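Local coordinates for Iron(III) ABC transporter, periplasmic iron-compound-binding protein (Vibrio cholerae, PDB 3TEF) that probably binds iron-loaded catecholate siderophores in the periplasm and hands them to an ABC transporter for iron uptake, at residues 158-164 with 213-219; 177-181 with 260-264. One frame throughout, in Å; residues are numbered along the deposited sequence.

Interaction 1 (158-164 with 213-219); sequences DAMLVMS and PKTLLVV
Leu217 N donates to Met160 O at 2.9 Å, nearly straight (174°), and Leu217 O takes Val162 N at 2.8 Å, joining strand 158-164 to strand 215-219 in parallel register. Before this pair Met160 N donates to Thr215 O; after it Val162 O takes Val219 N, and Ser164 N closes the series on Val219 O. At the start of the strands Thr215 N reaches Asp158 O only weakly, and there the Asp158 carboxylate adds a bond of its own. With chi1 at 60°, CG lies between the backbone N and carbonyl carbon, and OD2 receives Lys214 N at 3.3 Å from above the carboxylate plane; Thr190 OG1 bonds the same oxygen. The Lys214 chain, bent at chi2 and chi3, runs its methylenes past Asp158 OD1, but NZ stops 4.0 Å from OD1, too far for a salt bridge, and bonds Asn212 O instead.

Side chains alternate between the sheet's two faces. On one, Met160 CB meets Pro213 CB at 3.7 Å and Val162 CG2 meets Leu216 CD1 at 3.6 Å, with helix 205-211 packing over Met160 and Leu216. On the other, Leu161 crosses Leu217 at about a right angle, CD2 lying 3.6 Å from CB, and Leu161 CD1 comes within 4.2 Å of Val219 CG2. Such a parallel pair, covered by a helix on one face, belongs to the mixed sheet of one of the protein's two lobes; its backbone is paired strand to strand between buried apolar faces, with the charged pair Asp158 and Lys214 at the start of the strands.

Interaction 2 (177-181 with 260-264); sequences RFSSV and WYIAI
Water 1 ties Arg177 to Trp260: it accepts from Arg177 NE at 2.8 Å, lying in the guanidinium plane at its edge, and donates to Trp260 O at 2.8 Å. Arg177 NH2 also makes a weak hydrogen bond to Tyr261 O, 3.2 Å long and bent to 126°; that carbonyl is bonded by Arg88 NH2 as well. Tyr261 CE1 lies over the centre of one guanidinium face, 3.4 Å from Arg177 CZ, the two planes 28° apart. A chain bent at chi3 (-62°) turns the group onto the tyrosine, whose hydroxyl is bonded to Arg221. Arg88 makes a cation-pi contact with the same ring; three arginines round Tyr261 are consistent with a positively charged pocket for an anionic siderophore.

In the solute-binding fold of this family, a cleft separates two lobes. Here the loop leading into helix 180-184 meets the end of helix 257-262, which has a wider pi-type turn before an inverse gamma turn centred on Ala263. The contact lies near the centre of the chain, where such a cleft would run, and its cationic and aromatic groups probably belong to the siderophore-binding region.

Phe178 carries Arg177 CG over one face of its ring and sets CE1 3.6 Å from Trp260 O, while its CZ approaches Tyr261 CD1 at 4.1 Å. The Trp260 indole extends toward the start of helix 180-184: CZ3 touches Ser180 OG at 3.3 Å and Val181 CG2 at 3.7 Å. NE1 bonds Asp276, and Met273 and Met277 of helix 267-279 pack against the indole.

The centres of interactions 1 and 2 lie about 13 Å apart, and their segments alternate along the chain: 158-164, 177-181, 213-219, then 260-264. Interaction 1 pairs two strands within the mixed sheet, its centre about 17 Å from the centre of the chain, that of interaction 2 about 4 Å; the latter joins a loop and helix start to a helix end. They touch through side chains: Leu161 CD1 packs on Phe178 CD2 at 3.6 Å, and Leu217 CD1 on Val181 CG1 at the same distance. The sheet of one lobe, through its Leu161 and Leu217 face, thus backs the aromatic and arginine groups that probably line the siderophore cleft.

Interaction 1 (158-164 with 213-219)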
ATOM      1  N   ASP A 158      15.253  14.071   9.244  1.00 43.43           N
ATOM      2  CA  ASP A 158      13.925  14.316   8.704  1.00 35.37           C
ATOM      3  C   ASP A 158      13.794  13.810   7.273  1.00 34.45           C
ATOM      4  O   ASP A 158      14.784  13.640   6.560  1.00 33.46           O
ATOM      5  CB  ASP A 158      13.605  15.814   8.759  1.00 35.20           C
ATOM      6  CG  ASP A 158      14.587  16.652   7.950  1.00 43.29           C
ATOM      7  OD1 ASP A 158      15.748  16.799   8.388  1.00 43.58           O
ATOM      8  OD2 ASP A 158      14.204  17.169   6.876  1.00 40.82           O
ATOM      9  N   ALA A 159      12.559  13.553   6.864  1.00 30.66           N
ATOM     10  CA  ALA A 159      12.290  13.196   5.481  1.00 29.64           C
ATOM     11  C   ALA A 159      11.045  13.919   5.021  1.00 27.96           C
ATOM     12  O   ALA A 159      10.113  14.143   5.801  1.00 27.21           O
ATOM     13  CB  ALA A 159      12.112  11.700   5.326  1.00 28.83           C
ATOM     14  N   MET A 160      11.041  14.282   3.746  1.00 27.50           N
ATOM     15  CA  MET A 160       9.870  14.859   3.124  1.00 24.68           C
ATOM     16  C   MET A 160       9.386  13.844   2.109  1.00 25.97           C
ATOM     17  O   MET A 160      10.181  13.324   1.321  1.00 26.55           O
ATOM     18  CB  MET A 160      10.231  16.168   2.426  1.00 30.29           C
ATOM     19  CG  MET A 160       9.058  16.844   1.745  1.00 27.97           C
ATOM     20  SD  MET A 160       9.525  18.369   0.908  1.00 32.52           S
ATOM     21  CE  MET A 160       9.921  19.411   2.314  1.00 37.29           C
ATOM     22  N   LEU A 161       8.099  13.534   2.155  1.00 24.47           N
ATOM     23  CA  LEU A 161       7.507  12.597   1.211  1.00 25.97           C
ATOM     24  C   LEU A 161       6.770  13.429   0.175  1.00 22.95           C
ATOM     25  O   LEU A 161       5.891  14.200   0.526  1.00 23.73           O
ATOM     26  CB  LEU A 161       6.535  11.659   1.935  1.00 26.02           C
ATOM     27  CG  LEU A 161       5.917  10.447   1.216  1.00 25.93           C
ATOM     28  CD1 LEU A 161       4.996  10.858   0.050  1.00 27.01           C
ATOM     29  CD2 LEU A 161       6.970   9.462   0.742  1.00 26.35           C
ATOM     30  N   VAL A 162       7.154  13.285  -1.088  1.00 19.79           N
ATOM     31  CA  VAL A 162       6.541  14.055  -2.165  1.00 22.12           C
ATOM     32  C   VAL A 162       5.973  13.110  -3.197  1.00 20.06           C
ATOM     33  O   VAL A 162       6.657  12.196  -3.648  1.00 22.63           O
ATOM     34  CB  VAL A 162       7.554  14.994  -2.847  1.00 24.65           C
ATOM     35  CG1 VAL A 162       6.885  15.771  -3.986  1.00 27.26           C
ATOM     36  CG2 VAL A 162       8.139  15.961  -1.834  1.00 23.58           C
ATOM     37  N   MET A 163       4.721  13.339  -3.581  1.00 22.61           N
ATOM     38  CA  MET A 163       4.135  12.590  -4.684  1.00 21.79           C
ATOM     39  C   MET A 163       4.033  13.512  -5.883  1.00 23.14           C
ATOM     40  O   MET A 163       3.759  14.692  -5.729  1.00 23.10           O
ATOM     41  CB  MET A 163       2.749  12.070  -4.308  1.00 21.05           C
ATOM     42  CG  MET A 163       2.086  11.310  -5.440  1.00 28.74           C
ATOM     43  SD  MET A 163       0.647  10.419  -4.864  1.00 39.26           S
ATOM     44  CE  MET A 163       1.206   8.750  -5.080  1.00 35.32           C
ATOM     45  N   SER A 164       4.283  12.973  -7.070  1.00 22.54           N
ATOM     46  CA  SER A 164       4.150  13.732  -8.311  1.00 24.20           C
ATOM     47  C   SER A 164       3.106  13.070  -9.198  1.00 28.53           C
ATOM     48  O   SER A 164       3.148  11.863  -9.429  1.00 26.78           O
ATOM     49  CB  SER A 164       5.491  13.825  -9.037  1.00 28.31           C
ATOM     50  OG  SER A 164       5.356  14.414 -10.325  1.00 30.34           O
ATOM     51  N   PRO A 213      14.738  19.461   2.784  1.00 41.27           N
ATOM     52  CA  PRO A 213      14.725  18.197   3.532  1.00 36.15           C
ATOM     53  C   PRO A 213      16.084  17.498   3.465  1.00 36.27           C
ATOM     54  O   PRO A 213      16.797  17.631   2.468  1.00 36.82           O
ATOM     55  CB  PRO A 213      13.680  17.364   2.785  1.00 36.48           C
ATOM     56  CG  PRO A 213      13.715  17.902   1.384  1.00 34.30           C
ATOM     57  CD  PRO A 213      13.965  19.376   1.530  1.00 37.83           C
ATOM     58  N   LYS A 214      16.436  16.765   4.518  1.00 36.94           N
ATOM     59  CA  LYS A 214      17.672  15.988   4.525  1.00 38.79           C
ATOM     60  C   LYS A 214      17.515  14.732   3.676  1.00 35.30           C
ATOM     61  O   LYS A 214      18.466  14.254   3.047  1.00 32.56           O
ATOM     62  CB  LYS A 214      18.056  15.605   5.956  1.00 44.37           C
ATOM     63  CG  LYS A 214      19.270  16.346   6.508  1.00 53.01           C
ATOM     64  CD  LYS A 214      18.880  17.656   7.185  1.00 52.43           C
ATOM     65  CE  LYS A 214      18.465  18.726   6.182  1.00 47.28           C
ATOM     66  NZ  LYS A 214      17.836  19.906   6.857  1.00 51.62           N
ATOM     67  N   THR A 215      16.301  14.197   3.670  1.00 35.57           N
ATOM     68  CA  THR A 215      15.971  13.038   2.855  1.00 31.93           C
ATOM     69  C   THR A 215      14.696  13.341   2.093  1.00 30.41           C
ATOM     70  O   THR A 215      13.738  13.888   2.655  1.00 29.14           O
ATOM     71  CB  THR A 215      15.744  11.791   3.719  1.00 36.74           C
ATOM     72  OG1 THR A 215      16.977  11.420   4.350  1.00 37.39           O
ATOM     73  CG2 THR A 215      15.245  10.628   2.872  1.00 33.31           C
ATOM     74  N   LEU A 216      14.683  12.978   0.816  1.00 27.60           N
ATOM     75  CA  LEU A 216      13.535  13.258  -0.035  1.00 29.12           C
ATOM     76  C   LEU A 216      13.036  11.952  -0.654  1.00 26.71           C
ATOM     77  O   LEU A 216      13.753  11.296  -1.412  1.00 28.93           O
ATOM     78  CB  LEU A 216      13.936  14.269  -1.110  1.00 28.59           C
ATOM     79  CG  LEU A 216      12.899  14.862  -2.063  1.00 31.82           C
ATOM     80  CD1 LEU A 216      11.715  15.466  -1.315  1.00 29.36           C
ATOM     81  CD2 LEU A 216      13.567  15.906  -2.942  1.00 36.10           C
ATOM     82  N   LEU A 217      11.808  11.572  -0.310  1.00 25.89           N
ATOM     83  CA  LEU A 217      11.217  10.336  -0.813  1.00 25.59           C
ATOM     84  C   LEU A 217      10.155  10.697  -1.845  1.00 22.44           C
ATOM     85  O   LEU A 217       9.204  11.412  -1.542  1.00 25.13           O
ATOM     86  CB  LEU A 217      10.574   9.555   0.323  1.00 25.52           C
ATOM     87  CG  LEU A 217      11.501   9.357   1.524  1.00 26.26           C
ATOM     88  CD1 LEU A 217      10.777   8.763   2.723  1.00 23.46           C
ATOM     89  CD2 LEU A 217      12.673   8.484   1.116  1.00 26.83           C
ATOM     90  N   VAL A 218      10.323  10.198  -3.061  1.00 24.13           N
ATOM     91  CA  VAL A 218       9.483  10.627  -4.164  1.00 22.73           C
ATOM     92  C   VAL A 218       8.645   9.470  -4.679  1.00 23.99           C
ATOM     93  O   VAL A 218       9.163   8.385  -4.939  1.00 24.35           O
ATOM     94  CB  VAL A 218      10.353  11.164  -5.317  1.00 26.75           C
ATOM     95  CG1 VAL A 218       9.488  11.557  -6.511  1.00 27.11           C
ATOM     96  CG2 VAL A 218      11.198  12.338  -4.831  1.00 28.59           C
ATOM     97  N   VAL A 219       7.346   9.723  -4.838  1.00 22.60           N
ATOM     98  CA  VAL A 219       6.409   8.747  -5.394  1.00 18.86           C
ATOM     99  C   VAL A 219       5.899   9.248  -6.747  1.00 23.49           C
ATOM    100  O   VAL A 219       5.198  10.261  -6.824  1.00 24.02           O
ATOM    101  CB  VAL A 219       5.196   8.527  -4.431  1.00 24.39           C
ATOM    102  CG1 VAL A 219       4.199   7.524  -5.022  1.00 26.38           C
ATOM    103  CG2 VAL A 219       5.674   8.062  -3.041  1.00 23.38           C
TER

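Interaction 2 (177-181 with 260-264)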
ATOM      1  N   ARG A 177      -1.519   8.154   4.451  1.00 22.45           N
ATOM      2  CA  ARG A 177      -1.348   6.831   3.885  1.00 24.71           C
ATOM      3  C   ARG A 177       0.126   6.426   3.893  1.00 23.55           C
ATOM      4  O   ARG A 177       0.437   5.247   3.774  1.00 23.98           O
ATOM      5  CB  ARG A 177      -1.888   6.796   2.458  1.00 25.10           C
ATOM      6  CG  ARG A 177      -1.197   7.777   1.513  1.00 21.94           C
ATOM      7  CD  ARG A 177      -2.004   7.929   0.226  1.00 24.09           C
ATOM      8  NE  ARG A 177      -2.106   6.663  -0.497  1.00 23.37           N
ATOM      9  CZ  ARG A 177      -3.093   6.353  -1.331  1.00 26.78           C
ATOM     10  NH1 ARG A 177      -4.090   7.213  -1.547  1.00 27.60           N
ATOM     11  NH2 ARG A 177      -3.092   5.179  -1.950  1.00 27.48           N
ATOM     12  N   PHE A 178       1.027   7.399   4.016  1.00 20.59           N
ATOM     13  CA  PHE A 178       2.465   7.089   4.065  1.00 22.69           C
ATOM     14  C   PHE A 178       3.011   7.164   5.490  1.00 23.23           C
ATOM     15  O   PHE A 178       4.180   7.476   5.703  1.00 24.16           O
ATOM     16  CB  PHE A 178       3.266   7.995   3.120  1.00 24.44           C
ATOM     17  CG  PHE A 178       2.824   7.908   1.694  1.00 23.81           C
ATOM     18  CD1 PHE A 178       3.061   6.760   0.952  1.00 25.30           C
ATOM     19  CD2 PHE A 178       2.146   8.960   1.092  1.00 23.18           C
ATOM     20  CE1 PHE A 178       2.633   6.673  -0.371  1.00 26.39           C
ATOM     21  CE2 PHE A 178       1.731   8.884  -0.232  1.00 26.67           C
ATOM     22  CZ  PHE A 178       1.976   7.740  -0.965  1.00 27.55           C
ATOM     23  N   SER A 179       2.152   6.863   6.460  1.00 24.69           N
ATOM     24  CA  SER A 179       2.548   6.871   7.869  1.00 26.24           C
ATOM     25  C   SER A 179       3.801   6.024   8.143  1.00 24.61           C
ATOM     26  O   SER A 179       4.589   6.344   9.032  1.00 25.40           O
ATOM     27  CB  SER A 179       1.390   6.403   8.756  1.00 22.99           C
ATOM     28  OG  SER A 179       1.095   5.028   8.574  1.00 23.23           O
ATOM     29  N   SER A 180       3.987   4.959   7.363  1.00 21.53           N
ATOM     30  CA  SER A 180       5.127   4.053   7.536  1.00 23.41           C
ATOM     31  C   SER A 180       6.459   4.791   7.642  1.00 26.54           C
ATOM     32  O   SER A 180       7.315   4.440   8.466  1.00 25.49           O
ATOM     33  CB  SER A 180       5.190   3.082   6.362  1.00 24.96           C
ATOM     34  OG  SER A 180       5.232   3.824   5.160  1.00 24.09           O
ATOM     35  N   VAL A 181       6.634   5.806   6.802  1.00 21.89           N
ATOM     36  CA  VAL A 181       7.873   6.570   6.748  1.00 22.57           C
ATOM     37  C   VAL A 181       8.262   7.109   8.126  1.00 24.80           C
ATOM     38  O   VAL A 181       9.436   7.079   8.504  1.00 24.70           O
ATOM     39  CB  VAL A 181       7.763   7.751   5.764  1.00 22.34           C
ATOM     40  CG1 VAL A 181       9.015   8.614   5.819  1.00 24.58           C
ATOM     41  CG2 VAL A 181       7.545   7.236   4.328  1.00 21.24           C
ATOM     42  N   TRP A 260       4.230   1.150  -2.530  1.00 20.13           N
ATOM     43  CA  TRP A 260       3.859   2.183  -1.547  1.00 19.35           C
ATOM     44  C   TRP A 260       2.464   2.767  -1.735  1.00 20.69           C
ATOM     45  O   TRP A 260       1.839   3.216  -0.771  1.00 21.53           O
ATOM     46  CB  TRP A 260       4.874   3.334  -1.567  1.00 22.64           C
ATOM     47  CG  TRP A 260       6.240   2.969  -1.046  1.00 20.95           C
ATOM     48  CD1 TRP A 260       7.227   2.311  -1.728  1.00 22.26           C
ATOM     49  CD2 TRP A 260       6.786   3.270   0.249  1.00 22.12           C
ATOM     50  NE1 TRP A 260       8.335   2.164  -0.934  1.00 23.29           N
ATOM     51  CE2 TRP A 260       8.090   2.746   0.285  1.00 21.63           C
ATOM     52  CE3 TRP A 260       6.282   3.910   1.391  1.00 24.65           C
ATOM     53  CZ2 TRP A 260       8.912   2.852   1.410  1.00 23.60           C
ATOM     54  CZ3 TRP A 260       7.098   4.024   2.498  1.00 25.94           C
ATOM     55  CH2 TRP A 260       8.397   3.496   2.502  1.00 22.66           C
ATOM     56  N   TYR A 261       1.981   2.760  -2.972  1.00 20.18           N
ATOM     57  CA  TYR A 261       0.778   3.506  -3.308  1.00 21.36           C
ATOM     58  C   TYR A 261      -0.378   2.600  -3.758  1.00 20.97           C
ATOM     59  O   TYR A 261      -1.527   2.806  -3.381  1.00 22.43           O
ATOM     60  CB  TYR A 261       1.122   4.545  -4.382  1.00 22.09           C
ATOM     61  CG  TYR A 261      -0.049   5.409  -4.797  1.00 24.89           C
ATOM     62  CD1 TYR A 261      -0.564   6.371  -3.938  1.00 25.58           C
ATOM     63  CD2 TYR A 261      -0.629   5.260  -6.047  1.00 25.58           C
ATOM     64  CE1 TYR A 261      -1.646   7.167  -4.320  1.00 27.72           C
ATOM     65  CE2 TYR A 261      -1.708   6.053  -6.442  1.00 28.90           C
ATOM     66  CZ  TYR A 261      -2.204   6.998  -5.574  1.00 29.99           C
ATOM     67  OH  TYR A 261      -3.268   7.777  -5.970  1.00 34.54           O
ATOM     68  N   ILE A 262      -0.060   1.589  -4.560  1.00 19.50           N
ATOM     69  CA  ILE A 262      -1.079   0.713  -5.137  1.00 18.28           C
ATOM     70  C   ILE A 262      -1.395  -0.510  -4.279  1.00 20.54           C
ATOM     71  O   ILE A 262      -2.551  -0.745  -3.915  1.00 20.19           O
ATOM     72  CB  ILE A 262      -0.676   0.225  -6.556  1.00 19.91           C
ATOM     73  CG1 ILE A 262      -0.500   1.415  -7.518  1.00 24.04           C
ATOM     74  CG2 ILE A 262      -1.699  -0.785  -7.089  1.00 22.51           C
ATOM     75  CD1 ILE A 262      -1.770   2.173  -7.814  1.00 23.86           C
ATOM     76  N   ALA A 263      -0.368  -1.285  -3.950  1.00 18.83           N
ATOM     77  CA  ALA A 263      -0.550  -2.609  -3.367  1.00 17.50           C
ATOM     78  C   ALA A 263      -0.515  -2.507  -1.856  1.00 18.30           C
ATOM     79  O   ALA A 263       0.306  -3.132  -1.178  1.00 20.15           O
ATOM     80  CB  ALA A 263       0.547  -3.566  -3.868  1.00 19.47           C
ATOM     81  N   ILE A 264      -1.434  -1.709  -1.333  1.00 19.08           N
ATOM     82  CA  ILE A 264      -1.433  -1.372   0.087  1.00 18.27           C
ATOM     83  C   ILE A 264      -1.490  -2.607   0.983  1.00 17.58           C
ATOM     84  O   ILE A 264      -2.384  -3.445   0.864  1.00 18.22           O
ATOM     85  CB  ILE A 264      -2.608  -0.445   0.392  1.00 19.14           C
ATOM     86  CG1 ILE A 264      -2.427   0.889  -0.345  1.00 20.86           C
ATOM     87  CG2 ILE A 264      -2.757  -0.251   1.896  1.00 22.72           C
ATOM     88  CD1 ILE A 264      -3.704   1.727  -0.419  1.00 21.76           C
TER
HETATM   89  O   HOH W   1      -0.638   4.293  -0.020  1.00 25.58           O